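Local coordinates for protein fimbrin (Schizosaccharomyces pombe, PDB 1RT8) that binds and cross-links actin filaments through two actin-binding regions, supporting cell polarity, cytokinesis, mating and spore formation, at residues 70-75 with 85-90; 64-69 with 477-482; 92-97 with 485-490. All coordinates share one frame; numbering follows the deposited sequence.

Contact 1. Residues 70-75 with 85-90; sequences VLNKQR and CIENNN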
ATOM      1  N   VAL A  70       4.240  11.893  16.027  1.00 31.49           N
ATOM      2  CA  VAL A  70       5.293  10.940  16.419  1.00 30.23           C
ATOM      3  C   VAL A  70       6.627  11.322  15.775  1.00 30.27           C
ATOM      4  O   VAL A  70       7.687  10.832  16.170  1.00 31.39           O
ATOM      5  CB  VAL A  70       4.982   9.467  15.982  1.00 30.79           C
ATOM      6  CG1 VAL A  70       3.629   9.020  16.510  1.00 30.16           C
ATOM      7  CG2 VAL A  70       5.050   9.341  14.465  1.00 29.39           C
ATOM      8  N   LEU A  71       6.573  12.204  14.782  1.00 29.59           N
ATOM      9  CA  LEU A  71       7.773  12.623  14.075  1.00 30.93           C
ATOM     10  C   LEU A  71       8.556  13.709  14.792  1.00 33.24           C
ATOM     11  O   LEU A  71       7.972  14.606  15.402  1.00 33.68           O
ATOM     12  CB  LEU A  71       7.404  13.138  12.681  1.00 29.63           C
ATOM     13  CG  LEU A  71       6.674  12.174  11.747  1.00 27.82           C
ATOM     14  CD1 LEU A  71       6.132  12.930  10.552  1.00 25.80           C
ATOM     15  CD2 LEU A  71       7.630  11.069  11.317  1.00 27.55           C
ATOM     16  N   ASN A  72       9.880  13.618  14.717  1.00 34.84           N
ATOM     17  CA  ASN A  72      10.751  14.629  15.305  1.00 37.42           C
ATOM     18  C   ASN A  72      10.665  15.761  14.295  1.00 41.17           C
ATOM     19  O   ASN A  72      10.918  15.543  13.105  1.00 38.82           O
ATOM     20  CB  ASN A  72      12.178  14.107  15.396  1.00 36.09           C
ATOM     21  CG  ASN A  72      12.286  12.897  16.292  1.00 34.19           C
ATOM     22  OD1 ASN A  72      11.818  12.919  17.422  1.00 31.19           O
ATOM     23  ND2 ASN A  72      12.905  11.833  15.793  1.00 35.77           N
ATOM     24  N   LYS A  73      10.324  16.962  14.752  1.00 45.29           N
ATOM     25  CA  LYS A  73      10.137  18.073  13.825  1.00 50.86           C
ATOM     26  C   LYS A  73      11.090  19.262  13.826  1.00 54.31           C
ATOM     27  O   LYS A  73      10.640  20.407  13.829  1.00 57.20           O
ATOM     28  CB  LYS A  73       8.702  18.592  13.966  1.00 50.56           C
ATOM     29  CG  LYS A  73       7.650  17.539  13.672  1.00 52.59           C
ATOM     30  CD  LYS A  73       6.253  18.039  13.961  1.00 54.96           C
ATOM     31  CE  LYS A  73       5.223  16.960  13.679  1.00 55.78           C
ATOM     32  NZ  LYS A  73       3.834  17.405  14.003  1.00 59.59           N
ATOM     33  N   GLN A  74      12.393  19.014  13.792  1.00 57.30           N
ATOM     34  CA  GLN A  74      13.348  20.119  13.757  1.00 61.54           C
ATOM     35  C   GLN A  74      14.152  20.096  12.452  1.00 63.69           C
ATOM     36  O   GLN A  74      14.821  19.108  12.145  1.00 66.49           O
ATOM     37  CB  GLN A  74      14.299  20.043  14.954  1.00 62.37           C
ATOM     38  CG  GLN A  74      15.057  21.337  15.226  1.00 62.15           C
ATOM     39  CD  GLN A  74      14.126  22.527  15.374  1.00 62.17           C
ATOM     40  OE1 GLN A  74      12.929  22.363  15.620  1.00 59.74           O
ATOM     41  NE2 GLN A  74      14.674  23.735  15.235  1.00 61.90           N
ATOM     42  N   ARG A  75      14.085  21.181  11.686  1.00 64.18           N
ATOM     43  CA  ARG A  75      14.804  21.259  10.418  1.00 65.02           C
ATOM     44  C   ARG A  75      16.129  22.003  10.564  1.00 66.42           C
ATOM     45  O   ARG A  75      16.838  21.851  11.562  1.00 68.26           O
ATOM     46  CB  ARG A  75      13.932  21.940   9.369  1.00 64.84           C
ATOM     47  N   CYS A  85      16.542  11.257  12.743  1.00 23.89           N
ATOM     48  CA  CYS A  85      16.224  10.989  11.342  1.00 26.70           C
ATOM     49  C   CYS A  85      15.868   9.502  11.155  1.00 28.61           C
ATOM     50  O   CYS A  85      14.976   9.163  10.370  1.00 28.37           O
ATOM     51  CB  CYS A  85      17.410  11.341  10.440  1.00 28.87           C
ATOM     52  SG  CYS A  85      17.768  13.113  10.242  1.00 32.51           S
ATOM     53  N   ILE A  86      16.567   8.620  11.874  1.00 27.29           N
ATOM     54  CA  ILE A  86      16.300   7.190  11.774  1.00 25.54           C
ATOM     55  C   ILE A  86      14.905   6.856  12.302  1.00 26.32           C
ATOM     56  O   ILE A  86      14.171   6.088  11.671  1.00 25.68           O
ATOM     57  CB  ILE A  86      17.341   6.357  12.551  1.00 27.04           C
ATOM     58  CG1 ILE A  86      18.702   6.431  11.855  1.00 26.41           C
ATOM     59  CG2 ILE A  86      16.872   4.910  12.653  1.00 23.42           C
ATOM     60  CD1 ILE A  86      18.708   5.873  10.435  1.00 27.82           C
ATOM     61  N   GLU A  87      14.545   7.428  13.454  1.00 25.25           N
ATOM     62  CA  GLU A  87      13.226   7.210  14.044  1.00 24.44           C
ATOM     63  C   GLU A  87      12.169   7.632  13.030  1.00 23.79           C
ATOM     64  O   GLU A  87      11.235   6.889  12.746  1.00 22.96           O
ATOM     65  CB  GLU A  87      13.052   8.030  15.334  1.00 25.84           C
ATOM     66  CG  GLU A  87      14.017   7.655  16.465  1.00 28.94           C
ATOM     67  CD  GLU A  87      13.824   8.506  17.709  1.00 31.29           C
ATOM     68  OE1 GLU A  87      13.743   9.745  17.587  1.00 34.79           O
ATOM     69  OE2 GLU A  87      13.755   7.941  18.813  1.00 34.08           O
ATOM     70  N   ASN A  88      12.317   8.836  12.488  1.00 24.97           N
ATOM     71  CA  ASN A  88      11.376   9.332  11.493  1.00 23.86           C
ATOM     72  C   ASN A  88      11.360   8.412  10.267  1.00 22.74           C
ATOM     73  O   ASN A  88      10.301   8.103   9.718  1.00 23.35           O
ATOM     74  CB  ASN A  88      11.763  10.750  11.049  1.00 24.89           C
ATOM     75  CG  ASN A  88      11.384  11.813  12.071  1.00 25.16           C
ATOM     76  OD1 ASN A  88      10.860  11.509  13.135  1.00 26.06           O
ATOM     77  ND2 ASN A  88      11.646  13.077  11.737  1.00 28.16           N
ATOM     78  N   ASN A  89      12.535   7.985   9.825  1.00 22.28           N
ATOM     79  CA  ASN A  89      12.597   7.121   8.653  1.00 22.36           C
ATOM     80  C   ASN A  89      11.982   5.753   8.890  1.00 20.96           C
ATOM     81  O   ASN A  89      11.490   5.124   7.955  1.00 22.91           O
ATOM     82  CB  ASN A  89      14.035   7.022   8.141  1.00 22.79           C
ATOM     83  CG  ASN A  89      14.499   8.326   7.502  1.00 26.73           C
ATOM     84  OD1 ASN A  89      13.678   9.122   7.045  1.00 26.72           O
ATOM     85  ND2 ASN A  89      15.804   8.543   7.458  1.00 27.99           N
ATOM     86  N   ASN A  90      11.985   5.298  10.137  1.00 22.25           N
ATOM     87  CA  ASN A  90      11.354   4.018  10.458  1.00 23.08           C
ATOM     88  C   ASN A  90       9.851   4.162  10.207  1.00 23.04           C
ATOM     89  O   ASN A  90       9.200   3.248   9.685  1.00 20.05           O
ATOM     90  CB  ASN A  90      11.585   3.646  11.926  1.00 21.78           C
ATOM     91  CG  ASN A  90      12.967   3.086  12.175  1.00 25.83           C
ATOM     92  OD1 ASN A  90      13.679   2.736  11.242  1.00 25.34           O
ATOM     93  ND2 ASN A  90      13.346   2.985  13.442  1.00 27.47           N
TER
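Asn72 and Asn88 form the centre of a polar, mostly buried contact inside the first calponin-homology domain, where the loop leading away from helix 52-61 is pinned to helix 82-99, one of the principal helices of this all-helical fold. Asn88 reads both polar groups of a single loop residue. Its OD1 accepts from Asn72 N at 2.8 Å, the bond nearly straight at 170° and lying on a lone pair in the plane of the side-chain carbonyl. Its ND2 returns a bond to Asn72 O at 2.9 Å, and here too a lone pair is used, with the acceptor almost in the plane of the Asn88 amide. The primary amide puts its C=O and an N-H on the same side, matching the N-H and C=O of one loop residue, which suits asparagine to the place. A second acceptor of ND2, Asp50 O, ties the same amide to another loop and helps to fix its rotation. Beside it, Leu71 supplies the nonpolar wall: its CD2 lies 3.7 Å from Asn88 OD1, while the leucine also packs on Leu52 and Ser55 of helix 52-61. Glu87, one residue earlier on the helix, splits its carboxylate. OE2 bonds Tyr455 OH, reaching into the range of the fourth calponin-homology repeat, and OE1 serves Asn72. Asn72 ND2 donates twice, to Lys84 O and to Glu87 OE1, the latter at 2.9 Å on the anti side, 17° out of the carboxylate plane.

Contact 2. Residues 64-69 with 477-482; sequences DTIDER and AISIAR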
ATOM      1  N   ASP A  64      -4.158  10.204   6.805  1.00 28.88           N
ATOM      2  CA  ASP A  64      -4.168   9.592   8.137  1.00 30.04           C
ATOM      3  C   ASP A  64      -3.322   8.329   8.320  1.00 28.91           C
ATOM      4  O   ASP A  64      -3.527   7.575   9.274  1.00 27.68           O
ATOM      5  CB  ASP A  64      -5.607   9.284   8.560  1.00 31.80           C
ATOM      6  CG  ASP A  64      -6.512  10.491   8.462  1.00 35.68           C
ATOM      7  OD1 ASP A  64      -6.245  11.495   9.161  1.00 35.71           O
ATOM      8  OD2 ASP A  64      -7.489  10.434   7.680  1.00 37.50           O
ATOM      9  N   THR A  65      -2.373   8.091   7.424  1.00 27.99           N
ATOM     10  CA  THR A  65      -1.529   6.912   7.562  1.00 27.16           C
ATOM     11  C   THR A  65      -0.568   7.138   8.722  1.00 26.41           C
ATOM     12  O   THR A  65      -0.301   6.234   9.519  1.00 26.82           O
ATOM     13  CB  THR A  65      -0.721   6.654   6.280  1.00 26.90           C
ATOM     14  OG1 THR A  65      -1.622   6.421   5.194  1.00 27.29           O
ATOM     15  CG2 THR A  65       0.181   5.445   6.450  1.00 26.39           C
ATOM     16  N   ILE A  66      -0.061   8.356   8.826  1.00 25.56           N
ATOM     17  CA  ILE A  66       0.880   8.692   9.884  1.00 25.39           C
ATOM     18  C   ILE A  66       0.362   9.788  10.813  1.00 27.27           C
ATOM     19  O   ILE A  66      -0.116  10.822  10.343  1.00 25.99           O
ATOM     20  CB  ILE A  66       2.218   9.167   9.278  1.00 24.66           C
ATOM     21  CG1 ILE A  66       2.810   8.065   8.398  1.00 23.16           C
ATOM     22  CG2 ILE A  66       3.187   9.554  10.382  1.00 23.50           C
ATOM     23  CD1 ILE A  66       3.996   8.523   7.570  1.00 19.66           C
ATOM     24  N   ASP A  67       0.439   9.546  12.123  1.00 27.22           N
ATOM     25  CA  ASP A  67       0.042  10.536  13.129  1.00 27.72           C
ATOM     26  C   ASP A  67       1.333  11.317  13.231  1.00 27.48           C
ATOM     27  O   ASP A  67       2.283  10.869  13.876  1.00 26.05           O
ATOM     28  CB  ASP A  67      -0.255   9.876  14.481  1.00 28.37           C
ATOM     29  CG  ASP A  67      -0.666  10.885  15.559  1.00 30.14           C
ATOM     30  OD1 ASP A  67      -0.124  12.019  15.569  1.00 30.56           O
ATOM     31  OD2 ASP A  67      -1.520  10.537  16.409  1.00 28.24           O
ATOM     32  N   GLU A  68       1.376  12.476  12.584  1.00 27.04           N
ATOM     33  CA  GLU A  68       2.588  13.281  12.559  1.00 28.03           C
ATOM     34  C   GLU A  68       3.154  13.700  13.910  1.00 27.69           C
ATOM     35  O   GLU A  68       4.304  14.128  13.997  1.00 25.98           O
ATOM     36  CB  GLU A  68       2.373  14.494  11.658  1.00 29.72           C
ATOM     37  CG  GLU A  68       1.780  14.112  10.312  1.00 32.74           C
ATOM     38  CD  GLU A  68       1.872  15.230   9.290  1.00 36.77           C
ATOM     39  OE1 GLU A  68       2.014  16.399   9.704  1.00 37.32           O
ATOM     40  OE2 GLU A  68       1.790  14.938   8.073  1.00 38.77           O
ATOM     41  N   ARG A  69       2.371  13.568  14.972  1.00 28.74           N
ATOM     42  CA  ARG A  69       2.891  13.937  16.281  1.00 30.55           C
ATOM     43  C   ARG A  69       3.980  12.975  16.770  1.00 31.74           C
ATOM     44  O   ARG A  69       4.575  13.212  17.818  1.00 30.78           O
ATOM     45  CB  ARG A  69       1.762  14.001  17.302  1.00 31.02           C
ATOM     46  CG  ARG A  69       0.742  15.084  16.998  1.00 31.81           C
ATOM     47  CD  ARG A  69      -0.438  14.947  17.912  1.00 32.34           C
ATOM     48  NE  ARG A  69      -0.987  13.597  17.855  1.00 34.84           N
ATOM     49  CZ  ARG A  69      -1.924  13.141  18.677  1.00 38.23           C
ATOM     50  NH1 ARG A  69      -2.414  13.932  19.621  1.00 40.85           N
ATOM     51  NH2 ARG A  69      -2.368  11.896  18.560  1.00 38.83           N
ATOM     52  N   ALA A 477      -0.894   4.866  18.267  1.00 23.38           N
ATOM     53  CA  ALA A 477      -0.214   3.632  18.656  1.00 22.56           C
ATOM     54  C   ALA A 477       0.472   2.987  17.452  1.00 22.34           C
ATOM     55  O   ALA A 477       1.632   2.572  17.539  1.00 22.32           O
ATOM     56  CB  ALA A 477      -1.217   2.650  19.285  1.00 20.07           C
ATOM     57  N   ILE A 478      -0.242   2.899  16.330  1.00 23.20           N
ATOM     58  CA  ILE A 478       0.331   2.298  15.124  1.00 23.27           C
ATOM     59  C   ILE A 478       1.558   3.057  14.624  1.00 23.94           C
ATOM     60  O   ILE A 478       2.556   2.444  14.254  1.00 22.93           O
ATOM     61  CB  ILE A 478      -0.713   2.204  13.989  1.00 21.98           C
ATOM     62  CG1 ILE A 478      -1.760   1.144  14.349  1.00 23.99           C
ATOM     63  CG2 ILE A 478      -0.024   1.883  12.666  1.00 19.01           C
ATOM     64  CD1 ILE A 478      -2.924   1.058  13.384  1.00 20.69           C
ATOM     65  N   SER A 479       1.491   4.386  14.613  1.00 23.77           N
ATOM     66  CA  SER A 479       2.622   5.191  14.166  1.00 22.85           C
ATOM     67  C   SER A 479       3.807   5.067  15.136  1.00 24.07           C
ATOM     68  O   SER A 479       4.971   5.113  14.724  1.00 23.46           O
ATOM     69  CB  SER A 479       2.210   6.666  14.030  1.00 25.02           C
ATOM     70  OG  SER A 479       1.260   6.851  12.985  1.00 23.56           O
ATOM     71  N   ILE A 480       3.518   4.925  16.426  1.00 23.32           N
ATOM     72  CA  ILE A 480       4.593   4.792  17.405  1.00 22.48           C
ATOM     73  C   ILE A 480       5.270   3.431  17.213  1.00 21.83           C
ATOM     74  O   ILE A 480       6.491   3.305  17.299  1.00 20.00           O
ATOM     75  CB  ILE A 480       4.058   4.892  18.857  1.00 22.97           C
ATOM     76  CG1 ILE A 480       3.618   6.334  19.163  1.00 24.37           C
ATOM     77  CG2 ILE A 480       5.137   4.433  19.844  1.00 19.43           C
ATOM     78  CD1 ILE A 480       3.050   6.528  20.575  1.00 23.59           C
ATOM     79  N   ALA A 481       4.463   2.415  16.959  1.00 18.91           N
ATOM     80  CA  ALA A 481       4.988   1.072  16.754  1.00 20.09           C
ATOM     81  C   ALA A 481       5.874   1.077  15.511  1.00 20.35           C
ATOM     82  O   ALA A 481       6.930   0.449  15.476  1.00 22.27           O
ATOM     83  CB  ALA A 481       3.820   0.068  16.603  1.00 16.57           C
ATOM     84  N   ARG A 482       5.464   1.821  14.492  1.00 20.82           N
ATOM     85  CA  ARG A 482       6.247   1.888  13.274  1.00 20.78           C
ATOM     86  C   ARG A 482       7.554   2.622  13.530  1.00 21.43           C
ATOM     87  O   ARG A 482       8.578   2.287  12.928  1.00 20.15           O
ATOM     88  CB  ARG A 482       5.434   2.543  12.146  1.00 19.77           C
ATOM     89  CG  ARG A 482       4.397   1.572  11.578  1.00 21.37           C
ATOM     90  CD  ARG A 482       3.416   2.201  10.595  1.00 23.32           C
ATOM     91  NE  ARG A 482       2.505   1.183  10.072  1.00 23.86           N
ATOM     92  CZ  ARG A 482       1.337   1.441   9.497  1.00 26.85           C
ATOM     93  NH1 ARG A 482       0.923   2.696   9.366  1.00 23.15           N
ATOM     94  NH2 ARG A 482       0.577   0.438   9.063  1.00 28.16           N
TER
HETATM   95  O   HOH W   1       2.038   5.119  10.187  1.00 27.67           O
HETATM   96  O   HOH W   2      -1.020   5.363  12.347  1.00 35.73           O
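With its OG anti to the carbonyl carbon and beside its own backbone N (chi1 -66°), Ser479 holds its hydroxyl toward the loop, where it receives the N-H of Asp67; Asp67 CG, anti to its own N (chi1 180°), is carried away from that N-H. The bond from Asp67 N to Ser479 OG is 2.9 Å long and almost straight at 174°. Because serine is so short, the loop can come close to the helix, and Asp67 CB rests 3.7 Å from the same OG. The hydroxyl also bonds Arg475 O one turn back, so a small buried group serves several partners, among them water 2, at 2.8 Å from OG. The contact belongs to the interface at which the first calponin-homology repeat meets the fourth, joining actin-binding region 1 to region 2. Two waters bridge the rest of the contact. Water 1 donates to Thr65 O at 2.7 Å and accepts from Arg482 NH1, and water 2 donates to Thr65 O as well. Arg482 presents the edge of its guanidinium to Thr65 O and water 1, while Ile478 CG2 sits 3.4 Å above the plane, over its centre; NH2 turns to Ile488 O. On the loop side, Asp67 forms an Asx turn, OD1 taking Arg69 N, and its carboxylate is gripped side-on by Arg69 NE and NH2. An alanine in place of Asp67 would probably leave the Arg69 guanidinium without its mate and the turn without its side-chain bond. Arg69 NH2 reaches OD2 of Asp67 at 2.7 Å, in the guanidinium plane.

Contact 3. Residues 92-97 with 485-490; sequences VINSAK and GAVIFI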
ATOM      1  N   VAL A  92       8.398   6.270   8.130  1.00 19.54           N
ATOM      2  CA  VAL A  92       8.218   6.353   6.680  1.00 20.90           C
ATOM      3  C   VAL A  92       8.229   4.958   6.058  1.00 21.67           C
ATOM      4  O   VAL A  92       7.268   4.545   5.404  1.00 23.82           O
ATOM      5  CB  VAL A  92       9.350   7.195   6.029  1.00 21.15           C
ATOM      6  CG1 VAL A  92       9.397   6.959   4.524  1.00 20.70           C
ATOM      7  CG2 VAL A  92       9.123   8.678   6.320  1.00 24.41           C
ATOM      8  N   ILE A  93       9.322   4.231   6.282  1.00 21.72           N
ATOM      9  CA  ILE A  93       9.503   2.895   5.722  1.00 21.45           C
ATOM     10  C   ILE A  93       8.392   1.912   6.075  1.00 18.87           C
ATOM     11  O   ILE A  93       7.835   1.262   5.201  1.00 21.61           O
ATOM     12  CB  ILE A  93      10.849   2.277   6.181  1.00 23.12           C
ATOM     13  CG1 ILE A  93      12.025   3.024   5.540  1.00 23.24           C
ATOM     14  CG2 ILE A  93      10.880   0.777   5.845  1.00 24.29           C
ATOM     15  CD1 ILE A  93      12.066   2.946   4.045  1.00 23.62           C
ATOM     16  N   ASN A  94       8.078   1.796   7.356  1.00 18.77           N
ATOM     17  CA  ASN A  94       7.058   0.856   7.790  1.00 22.21           C
ATOM     18  C   ASN A  94       5.634   1.233   7.435  1.00 23.73           C
ATOM     19  O   ASN A  94       4.761   0.361   7.350  1.00 23.80           O
ATOM     20  CB  ASN A  94       7.217   0.599   9.281  1.00 24.26           C
ATOM     21  CG  ASN A  94       8.537  -0.078   9.583  1.00 29.33           C
ATOM     22  OD1 ASN A  94       8.904  -1.036   8.907  1.00 26.84           O
ATOM     23  ND2 ASN A  94       9.262   0.418  10.576  1.00 27.33           N
ATOM     24  N   SER A  95       5.392   2.520   7.216  1.00 22.56           N
ATOM     25  CA  SER A  95       4.060   2.950   6.812  1.00 23.46           C
ATOM     26  C   SER A  95       3.923   2.557   5.340  1.00 23.71           C
ATOM     27  O   SER A  95       2.917   1.982   4.919  1.00 23.30           O
ATOM     28  CB  SER A  95       3.904   4.474   6.953  1.00 20.57           C
ATOM     29  OG  SER A  95       3.900   4.873   8.308  1.00 20.79           O
ATOM     30  N   ALA A  96       4.952   2.876   4.561  1.00 23.92           N
ATOM     31  CA  ALA A  96       4.959   2.574   3.129  1.00 26.43           C
ATOM     32  C   ALA A  96       4.679   1.097   2.879  1.00 27.18           C
ATOM     33  O   ALA A  96       3.946   0.750   1.961  1.00 27.78           O
ATOM     34  CB  ALA A  96       6.303   2.969   2.516  1.00 25.71           C
ATOM     35  N   LYS A  97       5.255   0.232   3.705  1.00 28.49           N
ATOM     36  CA  LYS A  97       5.057  -1.206   3.567  1.00 30.55           C
ATOM     37  C   LYS A  97       3.614  -1.648   3.763  1.00 30.13           C
ATOM     38  O   LYS A  97       3.223  -2.691   3.245  1.00 30.15           O
ATOM     39  CB  LYS A  97       5.917  -1.979   4.574  1.00 31.36           C
ATOM     40  CG  LYS A  97       7.381  -2.068   4.235  1.00 34.17           C
ATOM     41  CD  LYS A  97       8.095  -2.986   5.219  1.00 37.97           C
ATOM     42  CE  LYS A  97       9.527  -3.253   4.769  1.00 38.92           C
ATOM     43  NZ  LYS A  97      10.264  -4.112   5.740  1.00 42.61           N
ATOM     44  N   GLY A 485      10.036   0.329  14.574  1.00 21.35           N
ATOM     45  CA  GLY A 485      10.416  -0.646  13.567  1.00 24.99           C
ATOM     46  C   GLY A 485       9.421  -1.780  13.361  1.00 23.74           C
ATOM     47  O   GLY A 485       9.707  -2.734  12.647  1.00 24.88           O
ATOM     48  N   ALA A 486       8.249  -1.683  13.972  1.00 24.52           N
ATOM     49  CA  ALA A 486       7.238  -2.730  13.843  1.00 24.84           C
ATOM     50  C   ALA A 486       6.579  -2.756  12.465  1.00 25.22           C
ATOM     51  O   ALA A 486       6.225  -1.716  11.920  1.00 23.94           O
ATOM     52  CB  ALA A 486       6.172  -2.549  14.919  1.00 22.62           C
ATOM     53  N   VAL A 487       6.411  -3.953  11.915  1.00 25.94           N
ATOM     54  CA  VAL A 487       5.764  -4.131  10.618  1.00 27.36           C
ATOM     55  C   VAL A 487       4.308  -4.454  10.942  1.00 27.29           C
ATOM     56  O   VAL A 487       3.997  -5.542  11.439  1.00 28.18           O
ATOM     57  CB  VAL A 487       6.419  -5.296   9.826  1.00 29.85           C
ATOM     58  CG1 VAL A 487       5.584  -5.640   8.597  1.00 31.89           C
ATOM     59  CG2 VAL A 487       7.821  -4.887   9.394  1.00 30.10           C
ATOM     60  N   ILE A 488       3.429  -3.492  10.671  1.00 25.83           N
ATOM     61  CA  ILE A 488       2.006  -3.615  10.980  1.00 25.61           C
ATOM     62  C   ILE A 488       1.130  -3.485   9.741  1.00 24.76           C
ATOM     63  O   ILE A 488       1.272  -2.538   8.969  1.00 24.82           O
ATOM     64  CB  ILE A 488       1.605  -2.525  11.993  1.00 27.59           C
ATOM     65  CG1 ILE A 488       2.481  -2.657  13.237  1.00 29.65           C
ATOM     66  CG2 ILE A 488       0.139  -2.641  12.362  1.00 25.50           C
ATOM     67  CD1 ILE A 488       2.377  -1.503  14.173  1.00 32.57           C
ATOM     68  N   PHE A 489       0.211  -4.428   9.566  1.00 23.58           N
ATOM     69  CA  PHE A 489      -0.670  -4.416   8.411  1.00 22.25           C
ATOM     70  C   PHE A 489      -2.121  -4.097   8.740  1.00 23.61           C
ATOM     71  O   PHE A 489      -2.983  -4.184   7.866  1.00 23.70           O
ATOM     72  CB  PHE A 489      -0.594  -5.756   7.673  1.00 22.71           C
ATOM     73  CG  PHE A 489       0.751  -6.036   7.068  1.00 22.63           C
ATOM     74  CD1 PHE A 489       1.477  -7.163   7.440  1.00 24.99           C
ATOM     75  CD2 PHE A 489       1.295  -5.170   6.130  1.00 25.17           C
ATOM     76  CE1 PHE A 489       2.729  -7.422   6.883  1.00 23.71           C
ATOM     77  CE2 PHE A 489       2.555  -5.421   5.561  1.00 25.48           C
ATOM     78  CZ  PHE A 489       3.269  -6.551   5.944  1.00 20.49           C
ATOM     79  N   ILE A 490      -2.397  -3.742   9.991  1.00 22.81           N
ATOM     80  CA  ILE A 490      -3.759  -3.396  10.381  1.00 24.16           C
ATOM     81  C   ILE A 490      -3.952  -1.882  10.388  1.00 24.43           C
ATOM     82  O   ILE A 490      -2.993  -1.129  10.248  1.00 24.41           O
ATOM     83  CB  ILE A 490      -4.109  -3.925  11.791  1.00 24.51           C
ATOM     84  CG1 ILE A 490      -3.137  -3.352  12.833  1.00 23.34           C
ATOM     85  CG2 ILE A 490      -4.065  -5.440  11.799  1.00 21.72           C
ATOM     86  CD1 ILE A 490      -3.570  -3.633  14.273  1.00 22.91           C
TER
HETATM   87  O   HOH W   3       3.900  -1.191   9.570  1.00 42.18           O
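A Schellman motif ends helix 467-483 in the fourth calponin-homology repeat, and at its Gly485 the chain turns to run past Asn94 of helix 82-99 in the first. Gly485 has a positive phi of 100°, where a side chain would press on the preceding carbonyl oxygen. Asn94 CG is anti to its carbonyl carbon (chi1 -64°), and the amide beyond it lies against the turn: ND2 comes within 3.4 Å of Gly485 CA and bonds Arg482 O, a carbonyl of the ending helix. Its CB packs 3.6 Å from Ala486 O, and Val487 CG2 lies 4.0 Å from Asn94 OD1, the two side chains crossing at about a right angle. Asparagine suits the spot, being short enough to lie against the turn yet able to donate to a helix-end carbonyl. Farther along, water 3 lies 2.8 Å from Asn94 O, to which it probably donates, and accepts from Ile488 N. Phe489 turns its ring edge to the helix, CE2 lying 3.6 Å from Lys97 O in the ring plane, while the ring also packs on helix 282-296. The Gly485 end is typical of a Schellman helix terminus, here set in the seam between the first and fourth calponin-homology repeats.

Contacts 1 and 3 share helix 82-99, occupying successive parts of it with centres about 15 Å apart. Contact 2 stands off to one side, its centre about 12 Å from that of contact 1 and about 9 Å from that of contact 3. Contact 1 is nested along the chain inside the loop closed by contact 2, and the two touch where Val70 CG1 lies 3.7 Å from Ser479 CB. Contacts 2 and 3 both join the first repeat to the fourth and alternate along the chain. Within the first repeat, Ile66 CG1 meets Ser95 OG at 3.4 Å. Within the fourth, a probable hydrogen bond of 2.9 Å from Ala486 N to Ala481 O ties the two contacts together.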